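Local coordinates for DNA endonuclease I-CeuI (Chlamydomonas eugametos, PDB 2EX5), which cuts DNA as an intron-encoded LAGLIDADG homing endonuclease, recognising a degenerate site of 17-19 base pairs and making a staggered, magnesium-dependent cut as a homodimer, at a contact of chain A with DNA. Numbering follows the deposited sequence.

Contact 1: a contact of chain A with DNA. Residues 66-67, 186-188, 193. With nucleotides of chain C; nucleotides of chain B.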
loop_
_atom_site.group_PDB
_atom_site.type_symbol
_atom_site.label_atom_id
_atom_site.label_comp_id
_atom_site.label_asym_id
_atom_site.label_seq_id
_atom_site.Cartn_x
_atom_site.Cartn_y
_atom_site.Cartn_z
ATOM N N ASN A 66 -11.107 1.598 -10.784
ATOM C CA ASN A 66 -10.661 2.268 -12.006
ATOM C C ASN A 66 -11.641 2.117 -13.141
ATOM O O ASN A 66 -12.545 1.272 -13.080
ATOM C CB ASN A 66 -9.234 1.847 -12.340
ATOM C CG ASN A 66 -9.113 0.311 -12.545
ATOM O OD1 ASN A 66 -8.441 -0.390 -11.736
ATOM N ND2 ASN A 66 -9.713 -0.173 -13.621
ATOM N N ILE A 67 -11.543 2.975 -14.138
ATOM C CA ILE A 67 -12.473 2.966 -15.224
ATOM C C ILE A 67 -11.680 3.019 -16.465
ATOM O O ILE A 67 -10.874 3.976 -16.717
ATOM C CB ILE A 67 -13.505 4.236 -15.140
ATOM C CG1 ILE A 67 -14.434 4.122 -13.902
ATOM C CG2 ILE A 67 -14.411 4.328 -16.476
ATOM C CD1 ILE A 67 -14.934 5.443 -13.411
ATOM N N ARG A 186 -8.994 9.534 -14.726
ATOM C CA ARG A 186 -7.795 8.920 -15.323
ATOM C C ARG A 186 -6.524 9.086 -14.559
ATOM O O ARG A 186 -6.248 10.127 -14.006
ATOM C CB ARG A 186 -7.573 9.318 -16.768
ATOM C CG ARG A 186 -8.685 8.944 -17.672
ATOM C CD ARG A 186 -8.322 9.391 -19.077
ATOM N NE ARG A 186 -7.244 8.584 -19.656
ATOM C CZ ARG A 186 -6.875 8.679 -20.916
ATOM N NH1 ARG A 186 -7.432 9.633 -21.728
ATOM N NH2 ARG A 186 -5.930 7.863 -21.348
ATOM N N LYS A 187 -5.676 8.079 -14.534
ATOM C CA LYS A 187 -4.394 8.217 -13.835
ATOM C C LYS A 187 -3.226 7.942 -14.787
ATOM O O LYS A 187 -2.047 8.257 -14.463
ATOM C CB LYS A 187 -4.335 7.111 -12.801
ATOM C CG LYS A 187 -4.210 7.500 -11.411
ATOM C CD LYS A 187 -5.373 8.137 -10.904
ATOM C CE LYS A 187 -4.926 9.325 -10.163
ATOM N NZ LYS A 187 -3.573 9.120 -9.659
ATOM N N GLN A 188 -3.534 7.358 -15.941
ATOM C CA GLN A 188 -2.481 6.999 -16.966
ATOM C C GLN A 188 -2.645 7.691 -18.355
ATOM O O GLN A 188 -2.200 7.147 -19.341
ATOM C CB GLN A 188 -2.472 5.466 -17.206
ATOM C CG GLN A 188 -2.170 4.700 -15.972
ATOM C CD GLN A 188 -2.377 3.228 -16.132
ATOM O OE1 GLN A 188 -1.787 2.462 -15.407
ATOM N NE2 GLN A 188 -3.122 2.823 -17.141
ATOM N N ASN A 193 -0.083 2.636 -24.210
ATOM C CA ASN A 193 -1.271 1.739 -24.429
ATOM C C ASN A 193 -2.709 2.352 -24.335
ATOM O O ASN A 193 -3.716 1.640 -24.550
ATOM C CB ASN A 193 -1.162 0.412 -23.631
ATOM C CG ASN A 193 -1.343 0.585 -22.102
ATOM O OD1 ASN A 193 -1.750 -0.378 -21.373
ATOM N ND2 ASN A 193 -1.035 1.796 -21.596
ATOM P P DT C 10 1.462 -8.930 -23.514
ATOM O OP1 DT C 10 1.846 -9.062 -24.902
ATOM O OP2 DT C 10 2.150 -9.638 -22.394
ATOM O "O5'" DT C 10 1.342 -7.363 -23.149
ATOM C "C5'" DT C 10 0.416 -6.529 -23.798
ATOM C "C4'" DT C 10 0.399 -5.222 -23.007
ATOM O "O4'" DT C 10 -0.363 -5.182 -21.753
ATOM C "C3'" DT C 10 1.787 -4.683 -22.648
ATOM O "O3'" DT C 10 1.911 -3.440 -23.424
ATOM C "C2'" DT C 10 1.813 -4.517 -21.110
ATOM C "C1'" DT C 10 0.334 -4.396 -20.757
ATOM N N1 DT C 10 -0.054 -4.894 -19.445
ATOM C C2 DT C 10 -0.612 -4.053 -18.486
ATOM O O2 DT C 10 -0.783 -2.887 -18.646
ATOM N N3 DT C 10 -0.966 -4.606 -17.267
ATOM C C4 DT C 10 -0.830 -5.946 -16.964
ATOM O O4 DT C 10 -1.214 -6.352 -15.894
ATOM C C5 DT C 10 -0.171 -6.761 -17.960
ATOM C C7 DT C 10 0.409 -8.051 -17.555
ATOM C C6 DT C 10 0.175 -6.238 -19.137
ATOM P P DC C 11 3.277 -2.655 -23.485
ATOM O OP1 DC C 11 3.219 -1.876 -24.742
ATOM O OP2 DC C 11 4.377 -3.416 -22.840
ATOM O "O5'" DC C 11 3.066 -1.530 -22.356
ATOM C "C5'" DC C 11 2.270 -0.308 -22.503
ATOM C "C4'" DC C 11 2.288 0.391 -21.121
ATOM O "O4'" DC C 11 1.916 -0.489 -20.020
ATOM C "C3'" DC C 11 3.645 0.966 -20.752
ATOM O "O3'" DC C 11 3.376 2.337 -20.705
ATOM C "C2'" DC C 11 4.018 0.282 -19.406
ATOM C "C1'" DC C 11 2.646 -0.118 -18.856
ATOM N N1 DC C 11 2.471 -1.247 -17.823
ATOM C C2 DC C 11 1.707 -1.013 -16.633
ATOM O O2 DC C 11 1.200 0.169 -16.419
ATOM N N3 DC C 11 1.537 -2.141 -15.793
ATOM C C4 DC C 11 2.087 -3.362 -16.086
ATOM N N4 DC C 11 1.896 -4.397 -15.251
ATOM C C5 DC C 11 2.835 -3.600 -17.310
ATOM C C6 DC C 11 2.974 -2.526 -18.110
ATOM P P DG B 16 0.404 0.534 -4.817
ATOM O OP1 DG B 16 0.863 1.280 -5.986
ATOM O OP2 DG B 16 0.568 1.198 -3.500
ATOM O "O5'" DG B 16 -1.087 -0.072 -5.028
ATOM C "C5'" DG B 16 -2.263 0.489 -5.547
ATOM C "C4'" DG B 16 -2.013 1.136 -6.954
ATOM O "O4'" DG B 16 -1.219 0.451 -7.980
ATOM C "C3'" DG B 16 -3.253 1.432 -7.681
ATOM O "O3'" DG B 16 -3.062 2.922 -7.936
ATOM C "C2'" DG B 16 -3.245 0.433 -8.850
ATOM C "C1'" DG B 16 -1.785 0.409 -9.259
ATOM N N9 DG B 16 -1.369 -0.857 -9.983
ATOM C C8 DG B 16 -1.592 -2.169 -9.579
ATOM N N7 DG B 16 -1.215 -3.073 -10.417
ATOM C C5 DG B 16 -0.650 -2.332 -11.457
ATOM C C6 DG B 16 0.003 -2.754 -12.636
ATOM O O6 DG B 16 0.132 -3.961 -12.960
ATOM N N1 DG B 16 0.427 -1.694 -13.500
ATOM C C2 DG B 16 0.207 -0.356 -13.148
ATOM N N2 DG B 16 0.627 0.692 -13.883
ATOM N N3 DG B 16 -0.307 -0.015 -12.006
ATOM C C4 DG B 16 -0.737 -1.013 -11.215
ATOM P P DA B 17 -4.283 3.620 -8.513
ATOM O OP1 DA B 17 -3.998 5.048 -8.313
ATOM O OP2 DA B 17 -5.553 3.014 -8.003
ATOM O "O5'" DA B 17 -4.324 3.235 -10.084
ATOM C "C5'" DA B 17 -3.259 3.745 -11.021
ATOM C "C4'" DA B 17 -3.623 3.307 -12.439
ATOM O "O4'" DA B 17 -3.304 1.868 -12.486
ATOM C "C3'" DA B 17 -5.092 3.375 -12.739
ATOM O "O3'" DA B 17 -5.216 4.033 -13.967
ATOM C "C2'" DA B 17 -5.501 1.850 -12.828
ATOM C "C1'" DA B 17 -4.216 1.178 -13.248
ATOM N N9 DA B 17 -4.099 -0.308 -13.129
ATOM C C8 DA B 17 -4.676 -1.202 -12.201
ATOM N N7 DA B 17 -4.350 -2.441 -12.416
ATOM C C5 DA B 17 -3.545 -2.410 -13.584
ATOM C C6 DA B 17 -2.886 -3.396 -14.384
ATOM N N6 DA B 17 -2.915 -4.721 -14.193
ATOM N N1 DA B 17 -2.160 -2.973 -15.457
ATOM C C2 DA B 17 -2.102 -1.644 -15.743
ATOM N N3 DA B 17 -2.643 -0.603 -15.055
ATOM C C4 DA B 17 -3.374 -1.079 -13.995
ATOM P P DC B 18 -6.574 4.568 -14.599
ATOM O OP1 DC B 18 -6.201 5.563 -15.614
ATOM O OP2 DC B 18 -7.381 4.996 -13.452
ATOM O "O5'" DC B 18 -7.484 3.405 -15.194
ATOM C "C5'" DC B 18 -7.661 2.872 -16.553
ATOM C "C4'" DC B 18 -6.374 2.327 -17.180
ATOM O "O4'" DC B 18 -5.827 1.286 -16.348
ATOM C "C3'" DC B 18 -6.543 1.632 -18.525
ATOM O "O3'" DC B 18 -6.403 2.620 -19.545
ATOM C "C2'" DC B 18 -5.451 0.538 -18.606
ATOM C "C1'" DC B 18 -5.320 0.219 -17.131
ATOM N N1 DC B 18 -5.872 -1.114 -16.505
ATOM C C2 DC B 18 -5.257 -2.270 -16.940
ATOM O O2 DC B 18 -4.459 -2.054 -17.828
ATOM N N3 DC B 18 -5.569 -3.523 -16.423
ATOM C C4 DC B 18 -6.464 -3.568 -15.442
ATOM N N4 DC B 18 -6.744 -4.797 -14.994
ATOM C C5 DC B 18 -7.144 -2.400 -14.963
ATOM C C6 DC B 18 -6.837 -1.169 -15.520
HETATM O O HOH W 1 -6.248 6.281 -18.359
HETATM O O HOH W 2 -4.872 5.299 -20.146
HETATM O O HOH W 3 -9.869 5.196 -13.455
#
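The loop that follows helix 171-185 of this LAGLIDADG endonuclease meets the backbone of chain B through Lys187 and Gln188, which clamp the phosphate of DC18. The main-chain N of Lys187 donates to phosphate oxygen OP1 of DC18 at 2.8 Å, almost straight (172° at H). The N of Gln188 adds a longer, more bent bond to the same OP1, 3.2 Å and 141°. Water 1 also reaches OP1 of DC18, at 2.8 Å, and is held in turn by Arg186 NE at 2.8 Å. The guanidinium suits this place because it presents several N-H groups in its plane: waters 1 and 2 both lie at its edge. Lys187 lays its CB against C3' of the DA17 sugar, 3.8 Å away. Gln188 runs out extended beyond CG (chi2 171°), which carries its amide to the minor groove. There OE1 stands 3.2 Å from N3 of DA17; both atoms can only accept, so the modelled turn of the amide is doubtful. NE2 lies beside O4' of the DC18 sugar. An alanine at Gln188 would keep the backbone N-H but would probably open a gap in the minor groove beside the DA17 and DC18 sugars, where the amide now packs. Across the phosphate, Ile67 N holds water 3, which binds OP2 of DC18. The strand 63-71 and the loop after helix 171-185 thus enclose this phosphate from different parts of the fold.

Contact 2: a contact of chain A with DNA. Residues 188, 191-193. With nucleotides of chain C; nucleotides of chain B.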
loop_
_atom_site.group_PDB
_atom_site.type_symbol
_atom_site.label_atom_id
_atom_site.label_comp_id
_atom_site.label_asym_id
_atom_site.label_seq_id
_atom_site.Cartn_x
_atom_site.Cartn_y
_atom_site.Cartn_z
ATOM N N GLN A 188 -3.534 7.358 -15.941
ATOM C CA GLN A 188 -2.481 6.999 -16.966
ATOM C C GLN A 188 -2.645 7.691 -18.355
ATOM O O GLN A 188 -2.200 7.147 -19.341
ATOM C CB GLN A 188 -2.472 5.466 -17.206
ATOM C CG GLN A 188 -2.170 4.700 -15.972
ATOM C CD GLN A 188 -2.377 3.228 -16.132
ATOM O OE1 GLN A 188 -1.787 2.462 -15.407
ATOM N NE2 GLN A 188 -3.122 2.823 -17.141
ATOM N N GLN A 191 -0.076 7.368 -21.493
ATOM C CA GLN A 191 0.613 6.060 -21.549
ATOM C C GLN A 191 0.447 5.551 -22.955
ATOM O O GLN A 191 -0.526 5.796 -23.583
ATOM C CB GLN A 191 -0.035 5.061 -20.577
ATOM C CG GLN A 191 0.903 3.970 -20.071
ATOM C CD GLN A 191 0.487 3.416 -18.679
ATOM O OE1 GLN A 191 -0.114 2.297 -18.560
ATOM N NE2 GLN A 191 0.801 4.191 -17.622
ATOM N N SER A 192 1.409 4.776 -23.408
ATOM C CA SER A 192 1.510 4.342 -24.785
ATOM C C SER A 192 0.392 3.445 -25.178
ATOM O O SER A 192 -0.062 3.488 -26.336
ATOM C CB SER A 192 2.890 3.662 -25.060
ATOM O OG SER A 192 3.371 2.737 -24.059
ATOM N N ASN A 193 -0.083 2.636 -24.210
ATOM C CA ASN A 193 -1.271 1.739 -24.429
ATOM C C ASN A 193 -2.709 2.352 -24.335
ATOM O O ASN A 193 -3.716 1.640 -24.550
ATOM C CB ASN A 193 -1.162 0.412 -23.631
ATOM C CG ASN A 193 -1.343 0.585 -22.102
ATOM O OD1 ASN A 193 -1.750 -0.378 -21.373
ATOM N ND2 ASN A 193 -1.035 1.796 -21.596
ATOM P P DT C 10 1.462 -8.930 -23.514
ATOM O OP1 DT C 10 1.846 -9.062 -24.902
ATOM O OP2 DT C 10 2.150 -9.638 -22.394
ATOM O "O5'" DT C 10 1.342 -7.363 -23.149
ATOM C "C5'" DT C 10 0.416 -6.529 -23.798
ATOM C "C4'" DT C 10 0.399 -5.222 -23.007
ATOM O "O4'" DT C 10 -0.363 -5.182 -21.753
ATOM C "C3'" DT C 10 1.787 -4.683 -22.648
ATOM O "O3'" DT C 10 1.911 -3.440 -23.424
ATOM C "C2'" DT C 10 1.813 -4.517 -21.110
ATOM C "C1'" DT C 10 0.334 -4.396 -20.757
ATOM N N1 DT C 10 -0.054 -4.894 -19.445
ATOM C C2 DT C 10 -0.612 -4.053 -18.486
ATOM O O2 DT C 10 -0.783 -2.887 -18.646
ATOM N N3 DT C 10 -0.966 -4.606 -17.267
ATOM C C4 DT C 10 -0.830 -5.946 -16.964
ATOM O O4 DT C 10 -1.214 -6.352 -15.894
ATOM C C5 DT C 10 -0.171 -6.761 -17.960
ATOM C C7 DT C 10 0.409 -8.051 -17.555
ATOM C C6 DT C 10 0.175 -6.238 -19.137
ATOM P P DC C 11 3.277 -2.655 -23.485
ATOM O OP1 DC C 11 3.219 -1.876 -24.742
ATOM O OP2 DC C 11 4.377 -3.416 -22.840
ATOM O "O5'" DC C 11 3.066 -1.530 -22.356
ATOM C "C5'" DC C 11 2.270 -0.308 -22.503
ATOM C "C4'" DC C 11 2.288 0.391 -21.121
ATOM O "O4'" DC C 11 1.916 -0.489 -20.020
ATOM C "C3'" DC C 11 3.645 0.966 -20.752
ATOM O "O3'" DC C 11 3.376 2.337 -20.705
ATOM C "C2'" DC C 11 4.018 0.282 -19.406
ATOM C "C1'" DC C 11 2.646 -0.118 -18.856
ATOM N N1 DC C 11 2.471 -1.247 -17.823
ATOM C C2 DC C 11 1.707 -1.013 -16.633
ATOM O O2 DC C 11 1.200 0.169 -16.419
ATOM N N3 DC C 11 1.537 -2.141 -15.793
ATOM C C4 DC C 11 2.087 -3.362 -16.086
ATOM N N4 DC C 11 1.896 -4.397 -15.251
ATOM C C5 DC C 11 2.835 -3.600 -17.310
ATOM C C6 DC C 11 2.974 -2.526 -18.110
ATOM P P DC C 12 4.493 3.467 -20.628
ATOM O OP1 DC C 12 3.829 4.727 -21.066
ATOM O OP2 DC C 12 5.753 3.132 -21.330
ATOM O "O5'" DC C 12 4.855 3.492 -19.089
ATOM C "C5'" DC C 12 4.107 4.304 -18.110
ATOM C "C4'" DC C 12 4.759 4.070 -16.753
ATOM O "O4'" DC C 12 4.466 2.710 -16.385
ATOM C "C3'" DC C 12 6.282 4.102 -16.837
ATOM O "O3'" DC C 12 6.690 4.890 -15.817
ATOM C "C2'" DC C 12 6.807 2.673 -16.654
ATOM C "C1'" DC C 12 5.644 2.091 -15.868
ATOM N N1 DC C 12 5.505 0.580 -15.608
ATOM C C2 DC C 12 4.774 0.298 -14.418
ATOM O O2 DC C 12 4.282 1.263 -13.784
ATOM N N3 DC C 12 4.557 -0.992 -13.998
ATOM C C4 DC C 12 5.052 -1.995 -14.750
ATOM N N4 DC C 12 4.804 -3.229 -14.248
ATOM C C5 DC C 12 5.816 -1.735 -15.986
ATOM C C6 DC C 12 6.023 -0.467 -16.373
ATOM P P DC B 19 -7.151 2.458 -20.942
ATOM O OP1 DC B 19 -6.628 3.613 -21.736
ATOM O OP2 DC B 19 -8.637 2.585 -20.669
ATOM O "O5'" DC B 19 -6.793 1.103 -21.627
ATOM C "C5'" DC B 19 -5.441 0.769 -21.845
ATOM C "C4'" DC B 19 -5.444 -0.443 -22.780
ATOM O "O4'" DC B 19 -5.577 -1.631 -21.948
ATOM C "C3'" DC B 19 -6.614 -0.516 -23.737
ATOM O "O3'" DC B 19 -5.979 -0.830 -24.996
ATOM C "C2'" DC B 19 -7.530 -1.647 -23.177
ATOM C "C1'" DC B 19 -6.569 -2.523 -22.349
ATOM N N1 DC B 19 -7.120 -3.104 -21.012
ATOM C C2 DC B 19 -7.035 -4.456 -20.809
ATOM O O2 DC B 19 -6.573 -5.171 -21.735
ATOM N N3 DC B 19 -7.552 -4.986 -19.653
ATOM C C4 DC B 19 -8.125 -4.260 -18.715
ATOM N N4 DC B 19 -8.557 -4.911 -17.612
ATOM C C5 DC B 19 -8.210 -2.860 -18.890
ATOM C C6 DC B 19 -7.718 -2.349 -20.039
HETATM O O HOH W 4 -1.838 -0.155 -18.782
HETATM O O HOH W 5 -3.779 0.171 -26.804
#
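Water 4 lies between Asn193, Gln191 and a thymine base in the minor groove, where a loop of the LAGLIDADG endonuclease follows the DNA. Asn193 OD1 lies 2.6 Å from the water and Gln191 OE1 is 3.0 Å from it. O2 of DT10, on the sugar edge of the base, is 2.9 Å away. All three are acceptors as modelled and a water has two protons to give, so the bonds are probably shared in turn, or one amide is flipped. The water carries the contact from two amides to the base. Asn193 suits this task because OD1 can face the water while ND2 donates to Gln191 OE1 at 3.2 Å. The donor approaches in the carbonyl plane, on a lone pair, with a C=O...N angle of 101°, and this bond should limit turning of both amides. Gln191 has CG anti to its backbone N (chi1 -153°), which sends the chain along the sugar-phosphate run of DC11 and DC12. Ser192 is small enough to sit close to the backbone, and its OG gives a weak bond to O3' of DC11, 3.4 Å away. Asn193 CB packs on C5' of DC11 at 3.7 Å. Its main-chain O holds water 5 at 2.7 Å, and that water also binds O3' of DC19 on the other strand.

Contact 3: a contact of chain A with DNA. Residues 64, 66, 84, 86, 88, 112. With nucleotides of chain B.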
loop_
_atom_site.group_PDB
_atom_site.type_symbol
_atom_site.label_atom_id
_atom_site.label_comp_id
_atom_site.label_asym_id
_atom_site.label_seq_id
_atom_site.Cartn_x
_atom_site.Cartn_y
_atom_site.Cartn_z
ATOM N N SER A 64 -7.651 -0.392 -6.037
ATOM C CA SER A 64 -7.757 0.543 -7.078
ATOM C C SER A 64 -9.136 0.379 -7.543
ATOM O O SER A 64 -9.567 -0.724 -7.769
ATOM C CB SER A 64 -6.797 0.208 -8.201
ATOM O OG SER A 64 -7.080 1.128 -9.243
ATOM N N ASN A 66 -11.107 1.598 -10.784
ATOM C CA ASN A 66 -10.661 2.268 -12.006
ATOM C C ASN A 66 -11.641 2.117 -13.141
ATOM O O ASN A 66 -12.545 1.272 -13.080
ATOM C CB ASN A 66 -9.234 1.847 -12.340
ATOM C CG ASN A 66 -9.113 0.311 -12.545
ATOM O OD1 ASN A 66 -8.441 -0.390 -11.736
ATOM N ND2 ASN A 66 -9.713 -0.173 -13.621
ATOM N N GLU A 84 -13.770 -1.384 -12.752
ATOM C CA GLU A 84 -13.124 -2.558 -12.176
ATOM C C GLU A 84 -12.645 -2.131 -10.793
ATOM O O GLU A 84 -12.166 -1.043 -10.634
ATOM C CB GLU A 84 -11.950 -2.993 -13.031
ATOM C CG GLU A 84 -11.121 -4.208 -12.402
ATOM C CD GLU A 84 -10.164 -4.792 -13.377
ATOM O OE1 GLU A 84 -8.965 -4.728 -13.102
ATOM O OE2 GLU A 84 -10.579 -5.273 -14.491
ATOM N N ASN A 86 -9.691 -3.664 -8.021
ATOM C CA ASN A 86 -8.730 -4.773 -7.896
ATOM C C ASN A 86 -7.862 -4.458 -6.774
ATOM O O ASN A 86 -7.793 -3.278 -6.398
ATOM C CB ASN A 86 -7.823 -5.092 -9.140
ATOM C CG ASN A 86 -6.874 -3.952 -9.560
ATOM O OD1 ASN A 86 -6.921 -3.536 -10.681
ATOM N ND2 ASN A 86 -6.028 -3.469 -8.688
ATOM N N THR A 88 -3.817 -5.884 -5.360
ATOM C CA THR A 88 -2.617 -6.510 -5.799
ATOM C C THR A 88 -1.749 -6.692 -4.591
ATOM O O THR A 88 -1.726 -5.892 -3.668
ATOM C CB THR A 88 -1.935 -5.597 -6.829
ATOM O OG1 THR A 88 -2.945 -5.288 -7.789
ATOM C CG2 THR A 88 -0.707 -6.238 -7.476
ATOM N N LYS A 112 -0.894 -12.312 -11.284
ATOM C CA LYS A 112 -0.591 -11.221 -12.219
ATOM C C LYS A 112 0.389 -11.634 -13.291
ATOM O O LYS A 112 1.616 -11.831 -13.043
ATOM C CB LYS A 112 -0.039 -10.002 -11.501
ATOM C CG LYS A 112 0.372 -8.928 -12.456
ATOM C CD LYS A 112 0.918 -7.744 -11.600
ATOM C CE LYS A 112 0.526 -6.502 -12.174
ATOM N NZ LYS A 112 -0.928 -6.142 -11.812
ATOM P P DG B 16 0.404 0.534 -4.817
ATOM O OP1 DG B 16 0.863 1.280 -5.986
ATOM O OP2 DG B 16 0.568 1.198 -3.500
ATOM O "O5'" DG B 16 -1.087 -0.072 -5.028
ATOM C "C5'" DG B 16 -2.263 0.489 -5.547
ATOM C "C4'" DG B 16 -2.013 1.136 -6.954
ATOM O "O4'" DG B 16 -1.219 0.451 -7.980
ATOM C "C3'" DG B 16 -3.253 1.432 -7.681
ATOM O "O3'" DG B 16 -3.062 2.922 -7.936
ATOM C "C2'" DG B 16 -3.245 0.433 -8.850
ATOM C "C1'" DG B 16 -1.785 0.409 -9.259
ATOM N N9 DG B 16 -1.369 -0.857 -9.983
ATOM C C8 DG B 16 -1.592 -2.169 -9.579
ATOM N N7 DG B 16 -1.215 -3.073 -10.417
ATOM C C5 DG B 16 -0.650 -2.332 -11.457
ATOM C C6 DG B 16 0.003 -2.754 -12.636
ATOM O O6 DG B 16 0.132 -3.961 -12.960
ATOM N N1 DG B 16 0.427 -1.694 -13.500
ATOM C C2 DG B 16 0.207 -0.356 -13.148
ATOM N N2 DG B 16 0.627 0.692 -13.883
ATOM N N3 DG B 16 -0.307 -0.015 -12.006
ATOM C C4 DG B 16 -0.737 -1.013 -11.215
ATOM P P DA B 17 -4.283 3.620 -8.513
ATOM O OP1 DA B 17 -3.998 5.048 -8.313
ATOM O OP2 DA B 17 -5.553 3.014 -8.003
ATOM O "O5'" DA B 17 -4.324 3.235 -10.084
ATOM C "C5'" DA B 17 -3.259 3.745 -11.021
ATOM C "C4'" DA B 17 -3.623 3.307 -12.439
ATOM O "O4'" DA B 17 -3.304 1.868 -12.486
ATOM C "C3'" DA B 17 -5.092 3.375 -12.739
ATOM O "O3'" DA B 17 -5.216 4.033 -13.967
ATOM C "C2'" DA B 17 -5.501 1.850 -12.828
ATOM C "C1'" DA B 17 -4.216 1.178 -13.248
ATOM N N9 DA B 17 -4.099 -0.308 -13.129
ATOM C C8 DA B 17 -4.676 -1.202 -12.201
ATOM N N7 DA B 17 -4.350 -2.441 -12.416
ATOM C C5 DA B 17 -3.545 -2.410 -13.584
ATOM C C6 DA B 17 -2.886 -3.396 -14.384
ATOM N N6 DA B 17 -2.915 -4.721 -14.193
ATOM N N1 DA B 17 -2.160 -2.973 -15.457
ATOM C C2 DA B 17 -2.102 -1.644 -15.743
ATOM N N3 DA B 17 -2.643 -0.603 -15.055
ATOM C C4 DA B 17 -3.374 -1.079 -13.995
ATOM P P DC B 18 -6.574 4.568 -14.599
ATOM O OP1 DC B 18 -6.201 5.563 -15.614
ATOM O OP2 DC B 18 -7.381 4.996 -13.452
ATOM O "O5'" DC B 18 -7.484 3.405 -15.194
ATOM C "C5'" DC B 18 -7.661 2.872 -16.553
ATOM C "C4'" DC B 18 -6.374 2.327 -17.180
ATOM O "O4'" DC B 18 -5.827 1.286 -16.348
ATOM C "C3'" DC B 18 -6.543 1.632 -18.525
ATOM O "O3'" DC B 18 -6.403 2.620 -19.545
ATOM C "C2'" DC B 18 -5.451 0.538 -18.606
ATOM C "C1'" DC B 18 -5.320 0.219 -17.131
ATOM N N1 DC B 18 -5.872 -1.114 -16.505
ATOM C C2 DC B 18 -5.257 -2.270 -16.940
ATOM O O2 DC B 18 -4.459 -2.054 -17.828
ATOM N N3 DC B 18 -5.569 -3.523 -16.423
ATOM C C4 DC B 18 -6.464 -3.568 -15.442
ATOM N N4 DC B 18 -6.744 -4.797 -14.994
ATOM C C5 DC B 18 -7.144 -2.400 -14.963
ATOM C C6 DC B 18 -6.837 -1.169 -15.520
HETATM O O HOH W 6 -3.094 -5.204 -10.539
#
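Asn66 lies along the DNA step from DA17 to DC18, on the DNA-binding beta-sheet of the LAGLIDADG fold. Its CB packs on the deoxyribose C2' of DA17 at 3.8 Å, and CG sits between that sugar and C6 of DC18. With chi1 at 59°, CG lies between the backbone N and the carbonyl carbon, and the amide then splits its ends. ND2 comes to 3.6 Å from C6 of DC18, a van der Waals contact, while OD1 accepts from Ser64 OG at 3.2 Å, in the carbonyl plane and on a lone pair. Ser64 OG also donates to OP2 of DA17 at 2.7 Å; its one hydroxyl proton must be shared between these acceptors, and the shorter phosphate bond is likely to take more of it. On strand 79-90 base reading begins: Glu84 reaches out extended to the major groove, where its OE1 accepts from N4 of DC18 at 2.9 Å (165° at H). The amino group meets OE1 on the syn side, 16° from the carboxylate plane; a carboxylate suits cytosine because N4 offers a proton. For DG16 the need is reversed, and Lys112 supplies a donor, NZ, 2.7 Å from O6, although CE sits equally near O6 and the exact placing of this tip is doubtful. Thr88 OG1 holds water 6 at 2.8 Å, and the water reaches N7 of DG16. Asn86 turns OD1 towards N7 of DA17, two acceptors facing each other, which leaves its modelled amide orientation uncertain.

Contacts 1 and 2 overlap on the loop after helix 171-185, sharing Gln188 and Asn193, with C-alpha centres about 8 Å apart; contact 1 also takes in strand 63-71. Contact 3 lies on strands 63-71 and 79-90 and the loop after strand 108-111, about 11 Å from contact 1, with Asn66 in common, and about 17 Å from contact 2. The sheet faces the major groove and the loop the minor groove, which places DA17 and DC18 between them. The second subunit of the homodimer brings the same elements to the other half of the target, though the two halves need not be identical in sequence.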